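Exosome complex component Rrp42 (Archaeoglobus fulgidus, PDB 3M7N) is a probably non-catalytic subunit of the archaeal exosome, an RNA-degrading complex, in which it is thought to contribute to the structuring of the Rrp41 active site. Local coordinates at residues H[89-94]-H[200-205]; H[131-136]-H[163-168]; H[185-190]-H[243-248]. All coordinates share one frame; numbering follows the deposited sequence.

Contact 1 of 3, residues H[89-94]-H[200-205]; sequences ASPTFE and PSREEM
Ser90 and Arg202 mark the nearest backbone approach, yet their CA atoms stay 10.1 Å apart: a type I beta turn from Ser90 to Phe93 faces the short helix 202-205, and one long side chain spans the interval. Arg202 contributes 64 of the 111 Å² buried between the segments. With CG anti to the backbone N (chi1 174°) and the chain extended from CG to NE, its guanidinium is delivered to the turn. NH1 of Arg202 comes within 3.2 Å of Pro91 CD, and the proline ring sits at the guanidinium edge, near its plane. NH2 of Arg202 approaches Ser90 CB obliquely at 3.6 Å. These are van der Waals contacts; the polar bond of NH2 goes to Asp144 O.

In this RNase PH-family subunit the turn belongs to the loop between strand 78-84 and helix 100-115, in the first exoribonuclease domain, whereas the short helix belongs to the second. Arg202 thus bridges segments from the two domains.

Each side has its own internal bonding. Ser90 OG accepts from Thr92 N at 2.9 Å, an ST turn. At the helix start, Ser201 OG accepts from Glu204 N at 3.2 Å and Glu204 OE2 accepts in return from Ser201 N at 2.8 Å, completing a capping box; Glu204 OE1 forms a salt bridge with Arg23 NE. The neighbouring exonuclease 1 subunit borders the contact, its Arg60 packing on Pro91.

Contact 2 of 3, residues H[131-136]-H[163-168]; sequences KVWIVF and TKVPAE
Trp133 takes Val165 CG1 over one face and has Pro166 O and Ala167 CA at its edge, while the proline ring overhangs the rim from the valine side. Trp133 supplies 80 of the 156 Å² buried here. Its CG is anti to the carbonyl carbon (chi1 -78°), beside the backbone N, and the ring projects from strand 131-136 toward the other segment. Val165 CG1 stands 3.4 Å above the indole plane of Trp133, displaced toward the rim; measured to the centroid of the six-membered ring it is 3.9 Å away and 27° off the normal, which satisfies a CH-pi contact. Its closest ring atom is Trp133 CZ2, at 3.5 Å. The valine reaches this face through the methyl that is anti to its own backbone N (chi1 -174°).

The far edge of the indole is bordered differently. Trp133 CH2 lies 3.5 Å from Pro166 O, an oxygen near the ring plane. Pro166 CD, also 3.5 Å from Trp133 CH2, stands above the plane on the face that carries Val165 CG1. Pro166 is the centre of an inverse gamma turn, a bend consistent with Val165 lying over the face while Pro166 O and Ala167 CA come to the edge; Ala167 CA is 4.0 Å from Trp133 CZ2. Strand 131-141 is an inner strand of the five-stranded mixed sheet of the first exoribonuclease domain, between 56-67 and 78-84. The indole thus joins that sheet to the segment that follows helix 148-161 and includes the short strand 164-165. Tyr176, on the antiparallel partner strand 176-177, touches both Trp133 and Val165. Pro66 of strand 56-67, Ile126 and Leu172 also touch the indole.

Contact 3 of 3, residues H[185-190]-H[243-248]; sequences VSVTSL and DVSINC
Val187 places CG1 anti to its backbone N (chi1 175°) and CG2 anti to its carbonyl carbon, and this rotation turns both methyls onto Ser245 and Cys248. The pairing is a sheet-to-helix layer: strand 185-192, an inner strand of the four-stranded antiparallel sheet of the second exoribonuclease domain, is covered by helix 235-253. Val187 and Ser245 have the nearest CA atoms, 5.9 Å apart, a close approach consistent with the small serine side chain at this point of the helix.

The two methyls divide the work unequally. CG2 of Val187 lies 3.6 Å from the backbone O of Ser245 and 4.0 Å from CB of Cys248, three residues on from Ser245. CG1 is nearest the serine hydroxyl, with Val187 CG1 3.9 Å from Ser245 OG. Val187 alone accounts for 72 of the 154 Å² buried, and Val198 and Ala249 also pack against it. With an alanine here both methyls would be missing, which is likely to open a gap between the strand and the Ser245 and Cys248 side of the helix.

Side chains alternate along the strand. Val187 and Ser189 point their CB atoms toward the helix, whereas Ser186 and Thr188 point away and bond through their hydroxyls to Asp150 OD2. On the helix side, Ser245 OG bonds to Leu241 O, one turn earlier, and also accepts from a bound water at 3.1 Å. That water adds a polar bridge between the layers: it is bonded to Ser189 OG at 2.7 Å and donates to the backbone O of Val187, 2.8 Å away.

Contacts 1 and 3 adjoin, with centres 20 Å apart: Pro200 packs on Thr188 and Leu190, and Met205 SD also meets Leu190, so the short helix 202-205 rests against strand 185-192. Their segments alternate along the chain. Contact 2 lies apart, its centre 34 Å from contact 1 and 32 Å from contact 3, across the chain's centre from both. It is nested in sequence within the loop closed by contact 1 and ends before contact 3 begins. Contact 2 falls in the first exoribonuclease domain and contact 3 in the second; contact 1 has one segment in each, so it runs between the two parts of this RNase PH-family subunit.

Contact 1 of 3, residues H[89-94]-H[200-205]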
ATOM      1  N   ALA H  89      19.630  11.390  -2.514  1.00 48.08           N
ATOM      2  CA  ALA H  89      19.654  12.253  -3.696  1.00 53.74           C
ATOM      3  C   ALA H  89      18.240  12.803  -3.932  1.00 61.17           C
ATOM      4  O   ALA H  89      17.284  12.019  -4.036  1.00 65.34           O
ATOM      5  CB  ALA H  89      20.114  11.458  -4.910  1.00 41.96           C
ATOM      6  N   SER H  90      18.092  14.128  -4.003  1.00 54.84           N
ATOM      7  CA  SER H  90      16.774  14.739  -4.287  1.00 53.92           C
ATOM      8  C   SER H  90      15.649  14.582  -3.219  1.00 60.09           C
ATOM      9  O   SER H  90      15.342  13.471  -2.748  1.00 54.28           O
ATOM     10  CB  SER H  90      16.253  14.251  -5.647  1.00 54.50           C
ATOM     11  OG  SER H  90      14.910  14.656  -5.858  1.00 61.44           O
ATOM     12  N   PRO H  91      15.000  15.709  -2.867  1.00 61.39           N
ATOM     13  CA  PRO H  91      13.847  15.713  -1.950  1.00 55.06           C
ATOM     14  C   PRO H  91      12.624  15.060  -2.597  1.00 62.58           C
ATOM     15  O   PRO H  91      11.623  14.794  -1.932  1.00 61.81           O
ATOM     16  CB  PRO H  91      13.584  17.207  -1.734  1.00 52.32           C
ATOM     17  CG  PRO H  91      14.115  17.863  -2.984  1.00 55.21           C
ATOM     18  CD  PRO H  91      15.312  17.058  -3.386  1.00 49.17           C
ATOM     19  N   THR H  92      12.735  14.807  -3.898  1.00 63.92           N
ATOM     20  CA  THR H  92      11.663  14.259  -4.722  1.00 63.50           C
ATOM     21  C   THR H  92      11.643  12.736  -4.689  1.00 62.20           C
ATOM     22  O   THR H  92      10.599  12.115  -4.895  1.00 65.13           O
ATOM     23  CB  THR H  92      11.832  14.731  -6.189  1.00 73.73           C
ATOM     24  OG1 THR H  92      11.119  15.962  -6.383  1.00 78.68           O
ATOM     25  CG2 THR H  92      11.339  13.672  -7.183  1.00 70.15           C
ATOM     26  N   PHE H  93      12.808  12.143  -4.441  1.00 65.91           N
ATOM     27  CA  PHE H  93      12.937  10.687  -4.390  1.00 66.52           C
ATOM     28  C   PHE H  93      12.329  10.149  -3.089  1.00 67.37           C
ATOM     29  O   PHE H  93      12.634  10.636  -1.995  1.00 67.63           O
ATOM     30  CB  PHE H  93      14.407  10.246  -4.549  1.00 58.60           C
ATOM     31  CG  PHE H  93      15.025  10.611  -5.893  1.00 57.54           C
ATOM     32  CD1 PHE H  93      16.397  10.463  -6.110  1.00 55.39           C
ATOM     33  CD2 PHE H  93      14.235  11.093  -6.939  1.00 59.27           C
ATOM     34  CE1 PHE H  93      16.975  10.796  -7.348  1.00 50.64           C
ATOM     35  CE2 PHE H  93      14.802  11.434  -8.181  1.00 54.67           C
ATOM     36  CZ  PHE H  93      16.173  11.279  -8.386  1.00 48.13           C
ATOM     37  N   GLU H  94      11.455   9.157  -3.228  1.00 69.00           N
ATOM     38  CA  GLU H  94      10.772   8.551  -2.094  1.00 71.28           C
ATOM     39  C   GLU H  94      11.378   7.178  -1.795  1.00 73.33           C
ATOM     40  O   GLU H  94      12.034   6.585  -2.661  1.00 71.29           O
ATOM     41  CB  GLU H  94       9.274   8.423  -2.393  1.00 68.04           C
ATOM     42  N   PRO H 200      20.686  18.151 -19.797  1.00 21.35           N
ATOM     43  CA  PRO H 200      19.897  19.141 -19.054  1.00 23.10           C
ATOM     44  C   PRO H 200      20.229  19.149 -17.550  1.00 25.15           C
ATOM     45  O   PRO H 200      20.373  18.093 -16.918  1.00 24.42           O
ATOM     46  CB  PRO H 200      18.460  18.661 -19.275  1.00 24.41           C
ATOM     47  CG  PRO H 200      18.610  17.177 -19.441  1.00 23.35           C
ATOM     48  CD  PRO H 200      19.867  17.018 -20.254  1.00 20.68           C
ATOM     49  N   SER H 201      20.368  20.338 -16.987  1.00 21.49           N
ATOM     50  CA  SER H 201      20.483  20.468 -15.551  1.00 25.03           C
ATOM     51  C   SER H 201      19.090  20.232 -14.923  1.00 30.27           C
ATOM     52  O   SER H 201      18.074  20.181 -15.628  1.00 25.03           O
ATOM     53  CB  SER H 201      21.025  21.856 -15.176  1.00 23.54           C
ATOM     54  OG  SER H 201      20.089  22.890 -15.444  1.00 23.40           O
ATOM     55  N   ARG H 202      19.053  20.088 -13.603  1.00 28.68           N
ATOM     56  CA  ARG H 202      17.786  19.956 -12.896  1.00 27.53           C
ATOM     57  C   ARG H 202      16.929  21.205 -13.119  1.00 27.93           C
ATOM     58  O   ARG H 202      15.725  21.112 -13.363  1.00 26.06           O
ATOM     59  CB  ARG H 202      18.025  19.654 -11.409  1.00 28.38           C
ATOM     60  CG  ARG H 202      16.788  19.639 -10.516  1.00 31.96           C
ATOM     61  CD  ARG H 202      16.996  18.699  -9.319  1.00 37.64           C
ATOM     62  NE  ARG H 202      16.110  19.010  -8.193  1.00 51.24           N
ATOM     63  CZ  ARG H 202      16.188  18.459  -6.977  1.00 45.21           C
ATOM     64  NH1 ARG H 202      15.341  18.837  -6.031  1.00 42.08           N
ATOM     65  NH2 ARG H 202      17.106  17.543  -6.693  1.00 39.31           N
ATOM     66  N   GLU H 203      17.557  22.371 -13.087  1.00 25.60           N
ATOM     67  CA  GLU H 203      16.824  23.603 -13.311  1.00 25.66           C
ATOM     68  C   GLU H 203      16.156  23.584 -14.674  1.00 30.79           C
ATOM     69  O   GLU H 203      15.007  23.993 -14.818  1.00 30.27           O
ATOM     70  CB  GLU H 203      17.758  24.794 -13.211  1.00 35.23           C
ATOM     71  CG  GLU H 203      18.352  24.964 -11.839  1.00 39.04           C
ATOM     72  CD  GLU H 203      18.470  26.411 -11.451  1.00 48.55           C
ATOM     73  OE1 GLU H 203      18.222  26.726 -10.272  1.00 64.56           O
ATOM     74  OE2 GLU H 203      18.794  27.242 -12.324  1.00 57.28           O
ATOM     75  N   GLU H 204      16.868  23.080 -15.675  1.00 28.34           N
ATOM     76  CA  GLU H 204      16.295  22.988 -17.005  1.00 27.55           C
ATOM     77  C   GLU H 204      15.151  21.985 -17.039  1.00 27.20           C
ATOM     78  O   GLU H 204      14.189  22.182 -17.772  1.00 25.77           O
ATOM     79  CB  GLU H 204      17.366  22.681 -18.067  1.00 26.03           C
ATOM     80  CG  GLU H 204      18.308  23.862 -18.328  1.00 25.77           C
ATOM     81  CD  GLU H 204      19.571  23.469 -19.097  1.00 28.64           C
ATOM     82  OE1 GLU H 204      20.110  24.319 -19.852  1.00 25.59           O
ATOM     83  OE2 GLU H 204      20.017  22.314 -18.943  1.00 24.22           O
ATOM     84  N   MET H 205      15.243  20.924 -16.243  1.00 25.05           N
ATOM     85  CA  MET H 205      14.189  19.918 -16.229  1.00 24.86           C
ATOM     86  C   MET H 205      12.863  20.501 -15.709  1.00 27.20           C
ATOM     87  O   MET H 205      11.821  19.902 -15.873  1.00 29.48           O
ATOM     88  CB  MET H 205      14.595  18.702 -15.396  1.00 26.09           C
ATOM     89  CG  MET H 205      15.741  17.861 -15.987  1.00 30.57           C
ATOM     90  SD  MET H 205      15.466  17.236 -17.660  1.00 30.72           S
ATOM     91  CE  MET H 205      13.966  16.270 -17.419  1.00 26.00           C
TER

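Contact 2 of 3, residues H[131-136]-H[163-168]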
ATOM      1  N   LYS H 131      28.430 -23.582 -13.435  1.00 70.00           N
ATOM      2  CA  LYS H 131      28.923 -22.386 -12.761  1.00 67.10           C
ATOM      3  C   LYS H 131      29.321 -21.289 -13.739  1.00 65.14           C
ATOM      4  O   LYS H 131      30.120 -21.513 -14.653  1.00 62.24           O
ATOM      5  CB  LYS H 131      30.116 -22.720 -11.857  1.00 66.84           C
ATOM      6  CG  LYS H 131      29.892 -22.402 -10.386  1.00 68.38           C
ATOM      7  CD  LYS H 131      31.160 -22.639  -9.558  1.00 74.15           C
ATOM      8  CE  LYS H 131      30.933 -22.310  -8.077  1.00 72.29           C
ATOM      9  NZ  LYS H 131      32.213 -22.211  -7.305  1.00 68.71           N
ATOM     10  N   VAL H 132      28.772 -20.097 -13.522  1.00 61.76           N
ATOM     11  CA  VAL H 132      29.074 -18.943 -14.360  1.00 57.25           C
ATOM     12  C   VAL H 132      29.103 -17.660 -13.524  1.00 55.05           C
ATOM     13  O   VAL H 132      28.368 -17.532 -12.542  1.00 54.51           O
ATOM     14  CB  VAL H 132      28.053 -18.826 -15.507  1.00 56.99           C
ATOM     15  CG1 VAL H 132      26.992 -17.768 -15.208  1.00 48.85           C
ATOM     16  CG2 VAL H 132      28.768 -18.545 -16.809  1.00 60.72           C
ATOM     17  N   TRP H 133      29.960 -16.715 -13.892  1.00 54.00           N
ATOM     18  CA  TRP H 133      30.047 -15.474 -13.137  1.00 45.62           C
ATOM     19  C   TRP H 133      28.800 -14.626 -13.306  1.00 49.60           C
ATOM     20  O   TRP H 133      28.221 -14.549 -14.390  1.00 50.12           O
ATOM     21  CB  TRP H 133      31.257 -14.664 -13.556  1.00 45.95           C
ATOM     22  CG  TRP H 133      32.526 -15.159 -12.982  1.00 50.13           C
ATOM     23  CD1 TRP H 133      33.524 -15.800 -13.646  1.00 50.48           C
ATOM     24  CD2 TRP H 133      32.956 -15.042 -11.622  1.00 51.20           C
ATOM     25  NE1 TRP H 133      34.551 -16.094 -12.786  1.00 50.89           N
ATOM     26  CE2 TRP H 133      34.227 -15.640 -11.533  1.00 47.97           C
ATOM     27  CE3 TRP H 133      32.390 -14.488 -10.468  1.00 47.58           C
ATOM     28  CZ2 TRP H 133      34.944 -15.706 -10.342  1.00 48.56           C
ATOM     29  CZ3 TRP H 133      33.107 -14.551  -9.281  1.00 46.67           C
ATOM     30  CH2 TRP H 133      34.369 -15.155  -9.230  1.00 47.44           C
ATOM     31  N   ILE H 134      28.383 -13.996 -12.218  1.00 45.64           N
ATOM     32  CA  ILE H 134      27.275 -13.063 -12.258  1.00 46.40           C
ATOM     33  C   ILE H 134      27.775 -11.682 -11.884  1.00 40.30           C
ATOM     34  O   ILE H 134      28.390 -11.510 -10.844  1.00 42.53           O
ATOM     35  CB  ILE H 134      26.190 -13.484 -11.282  1.00 47.34           C
ATOM     36  CG1 ILE H 134      25.672 -14.869 -11.673  1.00 47.20           C
ATOM     37  CG2 ILE H 134      25.083 -12.440 -11.259  1.00 41.61           C
ATOM     38  CD1 ILE H 134      24.763 -15.473 -10.660  1.00 59.89           C
ATOM     39  N   VAL H 135      27.537 -10.704 -12.748  1.00 43.69           N
ATOM     40  CA  VAL H 135      28.002  -9.339 -12.503  1.00 38.65           C
ATOM     41  C   VAL H 135      26.847  -8.439 -12.062  1.00 37.29           C
ATOM     42  O   VAL H 135      25.931  -8.177 -12.842  1.00 39.91           O
ATOM     43  CB  VAL H 135      28.659  -8.767 -13.762  1.00 35.66           C
ATOM     44  CG1 VAL H 135      29.271  -7.426 -13.476  1.00 29.92           C
ATOM     45  CG2 VAL H 135      29.708  -9.745 -14.286  1.00 35.19           C
ATOM     46  N   PHE H 136      26.880  -7.991 -10.807  1.00 31.18           N
ATOM     47  CA  PHE H 136      25.881  -7.063 -10.289  1.00 30.14           C
ATOM     48  C   PHE H 136      26.349  -5.648 -10.472  1.00 30.81           C
ATOM     49  O   PHE H 136      27.384  -5.253  -9.924  1.00 27.86           O
ATOM     50  CB  PHE H 136      25.599  -7.306  -8.799  1.00 31.97           C
ATOM     51  CG  PHE H 136      24.819  -8.571  -8.527  1.00 34.29           C
ATOM     52  CD1 PHE H 136      25.456  -9.711  -8.063  1.00 36.39           C
ATOM     53  CD2 PHE H 136      23.457  -8.621  -8.741  1.00 34.63           C
ATOM     54  CE1 PHE H 136      24.744 -10.870  -7.821  1.00 38.57           C
ATOM     55  CE2 PHE H 136      22.740  -9.782  -8.489  1.00 37.57           C
ATOM     56  CZ  PHE H 136      23.383 -10.900  -8.039  1.00 35.02           C
ATOM     57  N   THR H 163      36.958  -3.198 -12.795  1.00 31.37           N
ATOM     58  CA  THR H 163      36.596  -4.379 -12.038  1.00 32.31           C
ATOM     59  C   THR H 163      37.689  -5.449 -12.025  1.00 38.73           C
ATOM     60  O   THR H 163      38.428  -5.631 -12.993  1.00 37.75           O
ATOM     61  CB  THR H 163      35.297  -5.000 -12.570  1.00 33.93           C
ATOM     62  OG1 THR H 163      34.213  -4.099 -12.336  1.00 31.17           O
ATOM     63  CG2 THR H 163      35.003  -6.326 -11.879  1.00 33.85           C
ATOM     64  N   LYS H 164      37.775  -6.163 -10.909  1.00 42.20           N
ATOM     65  CA  LYS H 164      38.737  -7.242 -10.753  1.00 39.68           C
ATOM     66  C   LYS H 164      37.968  -8.493 -10.381  1.00 39.77           C
ATOM     67  O   LYS H 164      37.300  -8.533  -9.340  1.00 38.00           O
ATOM     68  CB  LYS H 164      39.752  -6.892  -9.666  1.00 39.22           C
ATOM     69  CG  LYS H 164      40.644  -8.061  -9.254  1.00 47.80           C
ATOM     70  CD  LYS H 164      41.482  -7.733  -8.003  1.00 52.79           C
ATOM     71  CE  LYS H 164      42.709  -6.903  -8.362  1.00 52.30           C
ATOM     72  NZ  LYS H 164      43.583  -6.640  -7.188  1.00 62.65           N
ATOM     73  N   VAL H 165      38.025  -9.501 -11.242  1.00 37.26           N
ATOM     74  CA  VAL H 165      37.307 -10.740 -10.976  1.00 43.26           C
ATOM     75  C   VAL H 165      37.847 -11.384  -9.705  1.00 42.82           C
ATOM     76  O   VAL H 165      39.054 -11.501  -9.529  1.00 41.81           O
ATOM     77  CB  VAL H 165      37.378 -11.724 -12.157  1.00 38.86           C
ATOM     78  CG1 VAL H 165      36.503 -12.931 -11.876  1.00 43.19           C
ATOM     79  CG2 VAL H 165      36.919 -11.044 -13.434  1.00 38.75           C
ATOM     80  N   PRO H 166      36.952 -11.780  -8.798  1.00 42.18           N
ATOM     81  CA  PRO H 166      37.411 -12.304  -7.510  1.00 47.42           C
ATOM     82  C   PRO H 166      37.568 -13.816  -7.572  1.00 49.71           C
ATOM     83  O   PRO H 166      36.853 -14.523  -6.866  1.00 48.40           O
ATOM     84  CB  PRO H 166      36.251 -11.960  -6.571  1.00 45.54           C
ATOM     85  CG  PRO H 166      35.031 -11.766  -7.487  1.00 43.04           C
ATOM     86  CD  PRO H 166      35.491 -11.855  -8.921  1.00 40.45           C
ATOM     87  N   ALA H 167      38.466 -14.318  -8.412  1.00 50.58           N
ATOM     88  CA  ALA H 167      38.550 -15.766  -8.577  1.00 55.17           C
ATOM     89  C   ALA H 167      39.119 -16.423  -7.318  1.00 53.93           C
ATOM     90  O   ALA H 167      38.614 -17.445  -6.862  1.00 54.15           O
ATOM     91  CB  ALA H 167      39.363 -16.133  -9.816  1.00 46.11           C
ATOM     92  N   GLU H 168      40.158 -15.817  -6.753  1.00 53.29           N
ATOM     93  CA  GLU H 168      40.812 -16.359  -5.567  1.00 55.02           C
ATOM     94  C   GLU H 168      39.836 -16.571  -4.437  1.00 59.11           C
ATOM     95  O   GLU H 168      39.687 -17.681  -3.939  1.00 66.27           O
ATOM     96  CB  GLU H 168      41.918 -15.428  -5.104  1.00 54.68           C
ATOM     97  CG  GLU H 168      43.016 -15.297  -6.121  1.00 60.00           C
ATOM     98  CD  GLU H 168      43.812 -14.044  -5.921  1.00 67.57           C
ATOM     99  OE1 GLU H 168      43.810 -13.534  -4.776  1.00 67.49           O
ATOM    100  OE2 GLU H 168      44.427 -13.568  -6.904  1.00 67.39           O
TER

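Contact 3 of 3, residues H[185-190]-H[243-248]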
ATOM      1  N   VAL H 185      28.437   4.874 -24.293  1.00 23.41           N
ATOM      2  CA  VAL H 185      28.235   6.184 -23.700  1.00 19.54           C
ATOM      3  C   VAL H 185      26.900   6.656 -24.187  1.00 28.00           C
ATOM      4  O   VAL H 185      26.586   6.520 -25.395  1.00 22.63           O
ATOM      5  CB  VAL H 185      29.290   7.194 -24.172  1.00 26.72           C
ATOM      6  CG1 VAL H 185      28.995   8.574 -23.615  1.00 21.77           C
ATOM      7  CG2 VAL H 185      30.702   6.711 -23.807  1.00 22.20           C
ATOM      8  N   SER H 186      26.107   7.186 -23.250  1.00 23.37           N
ATOM      9  CA  SER H 186      24.766   7.660 -23.550  1.00 22.71           C
ATOM     10  C   SER H 186      24.702   9.169 -23.480  1.00 21.11           C
ATOM     11  O   SER H 186      25.339   9.786 -22.626  1.00 24.34           O
ATOM     12  CB  SER H 186      23.734   7.048 -22.579  1.00 27.67           C
ATOM     13  OG  SER H 186      23.741   7.733 -21.328  1.00 27.09           O
ATOM     14  N   VAL H 187      23.934   9.760 -24.387  1.00 23.03           N
ATOM     15  CA  VAL H 187      23.755  11.206 -24.452  1.00 21.76           C
ATOM     16  C   VAL H 187      22.278  11.540 -24.408  1.00 23.33           C
ATOM     17  O   VAL H 187      21.502  11.127 -25.273  1.00 25.25           O
ATOM     18  CB  VAL H 187      24.341  11.813 -25.755  1.00 22.31           C
ATOM     19  CG1 VAL H 187      24.031  13.315 -25.844  1.00 18.67           C
ATOM     20  CG2 VAL H 187      25.839  11.551 -25.844  1.00 19.69           C
ATOM     21  N   THR H 188      21.901  12.346 -23.427  1.00 25.45           N
ATOM     22  CA  THR H 188      20.504  12.600 -23.145  1.00 22.16           C
ATOM     23  C   THR H 188      20.178  14.056 -23.328  1.00 22.24           C
ATOM     24  O   THR H 188      20.839  14.926 -22.762  1.00 22.74           O
ATOM     25  CB  THR H 188      20.145  12.167 -21.685  1.00 25.50           C
ATOM     26  OG1 THR H 188      20.274  10.745 -21.579  1.00 24.52           O
ATOM     27  CG2 THR H 188      18.735  12.605 -21.309  1.00 19.16           C
ATOM     28  N   SER H 189      19.135  14.327 -24.105  1.00 22.05           N
ATOM     29  CA  SER H 189      18.742  15.704 -24.316  1.00 24.23           C
ATOM     30  C   SER H 189      17.327  16.005 -23.828  1.00 25.32           C
ATOM     31  O   SER H 189      16.407  15.192 -23.961  1.00 26.90           O
ATOM     32  CB  SER H 189      18.901  16.090 -25.800  1.00 26.92           C
ATOM     33  OG  SER H 189      20.225  15.867 -26.245  1.00 21.29           O
ATOM     34  N   LEU H 190      17.172  17.189 -23.260  1.00 23.48           N
ATOM     35  CA  LEU H 190      15.866  17.729 -22.968  1.00 25.06           C
ATOM     36  C   LEU H 190      15.270  18.270 -24.287  1.00 30.62           C
ATOM     37  O   LEU H 190      15.907  19.075 -24.981  1.00 29.93           O
ATOM     38  CB  LEU H 190      16.036  18.856 -21.950  1.00 21.95           C
ATOM     39  CG  LEU H 190      14.907  19.330 -21.044  1.00 29.20           C
ATOM     40  CD1 LEU H 190      15.017  20.837 -20.823  1.00 29.31           C
ATOM     41  CD2 LEU H 190      13.573  18.963 -21.596  1.00 31.64           C
ATOM     42  N   ASP H 243      22.917  13.176 -34.958  1.00 29.91           N
ATOM     43  CA  ASP H 243      24.307  13.500 -35.313  1.00 28.93           C
ATOM     44  C   ASP H 243      25.042  14.167 -34.172  1.00 24.92           C
ATOM     45  O   ASP H 243      26.142  13.745 -33.786  1.00 25.99           O
ATOM     46  CB  ASP H 243      24.384  14.359 -36.597  1.00 30.93           C
ATOM     47  CG  ASP H 243      23.946  13.577 -37.851  1.00 34.09           C
ATOM     48  OD1 ASP H 243      24.229  12.360 -37.935  1.00 34.60           O
ATOM     49  OD2 ASP H 243      23.293  14.171 -38.735  1.00 36.18           O
ATOM     50  N   VAL H 244      24.429  15.202 -33.622  1.00 25.99           N
ATOM     51  CA  VAL H 244      24.991  15.895 -32.476  1.00 23.34           C
ATOM     52  C   VAL H 244      25.373  14.905 -31.372  1.00 26.85           C
ATOM     53  O   VAL H 244      26.454  15.020 -30.783  1.00 25.98           O
ATOM     54  CB  VAL H 244      24.006  16.975 -31.962  1.00 31.24           C
ATOM     55  CG1 VAL H 244      24.340  17.396 -30.530  1.00 27.74           C
ATOM     56  CG2 VAL H 244      23.997  18.183 -32.899  1.00 24.62           C
ATOM     57  N   SER H 245      24.513  13.902 -31.142  1.00 25.25           N
ATOM     58  CA  SER H 245      24.685  12.954 -30.036  1.00 24.88           C
ATOM     59  C   SER H 245      25.844  11.989 -30.246  1.00 25.41           C
ATOM     60  O   SER H 245      26.633  11.736 -29.335  1.00 24.13           O
ATOM     61  CB  SER H 245      23.402  12.147 -29.770  1.00 20.90           C
ATOM     62  OG  SER H 245      22.338  12.988 -29.396  1.00 22.65           O
ATOM     63  N   ILE H 246      25.924  11.425 -31.440  1.00 25.72           N
ATOM     64  CA  ILE H 246      27.038  10.559 -31.770  1.00 26.75           C
ATOM     65  C   ILE H 246      28.326  11.332 -31.520  1.00 24.28           C
ATOM     66  O   ILE H 246      29.237  10.836 -30.885  1.00 24.83           O
ATOM     67  CB  ILE H 246      26.970  10.081 -33.245  1.00 30.93           C
ATOM     68  CG1 ILE H 246      25.674   9.286 -33.491  1.00 26.98           C
ATOM     69  CG2 ILE H 246      28.218   9.270 -33.609  1.00 27.24           C
ATOM     70  CD1 ILE H 246      25.474   8.843 -34.939  1.00 24.29           C
ATOM     71  N   ASN H 247      28.366  12.572 -31.991  1.00 25.62           N
ATOM     72  CA  ASN H 247      29.524  13.426 -31.770  1.00 26.09           C
ATOM     73  C   ASN H 247      29.823  13.634 -30.277  1.00 28.73           C
ATOM     74  O   ASN H 247      30.933  13.333 -29.826  1.00 29.75           O
ATOM     75  CB  ASN H 247      29.359  14.764 -32.507  1.00 29.28           C
ATOM     76  CG  ASN H 247      30.681  15.497 -32.703  1.00 36.89           C
ATOM     77  OD1 ASN H 247      31.414  15.232 -33.659  1.00 38.71           O
ATOM     78  ND2 ASN H 247      30.987  16.426 -31.800  1.00 34.84           N
ATOM     79  N   CYS H 248      28.843  14.145 -29.519  1.00 28.96           N
ATOM     80  CA  CYS H 248      28.982  14.322 -28.059  1.00 23.46           C
ATOM     81  C   CYS H 248      29.488  13.077 -27.340  1.00 25.26           C
ATOM     82  O   CYS H 248      30.317  13.167 -26.441  1.00 27.07           O
ATOM     83  CB  CYS H 248      27.645  14.710 -27.421  1.00 22.15           C
ATOM     84  SG  CYS H 248      27.103  16.370 -27.745  1.00 28.11           S
TER
HETATM   85  O   HOH W   1      20.556  13.245 -26.916  1.00 25.91           O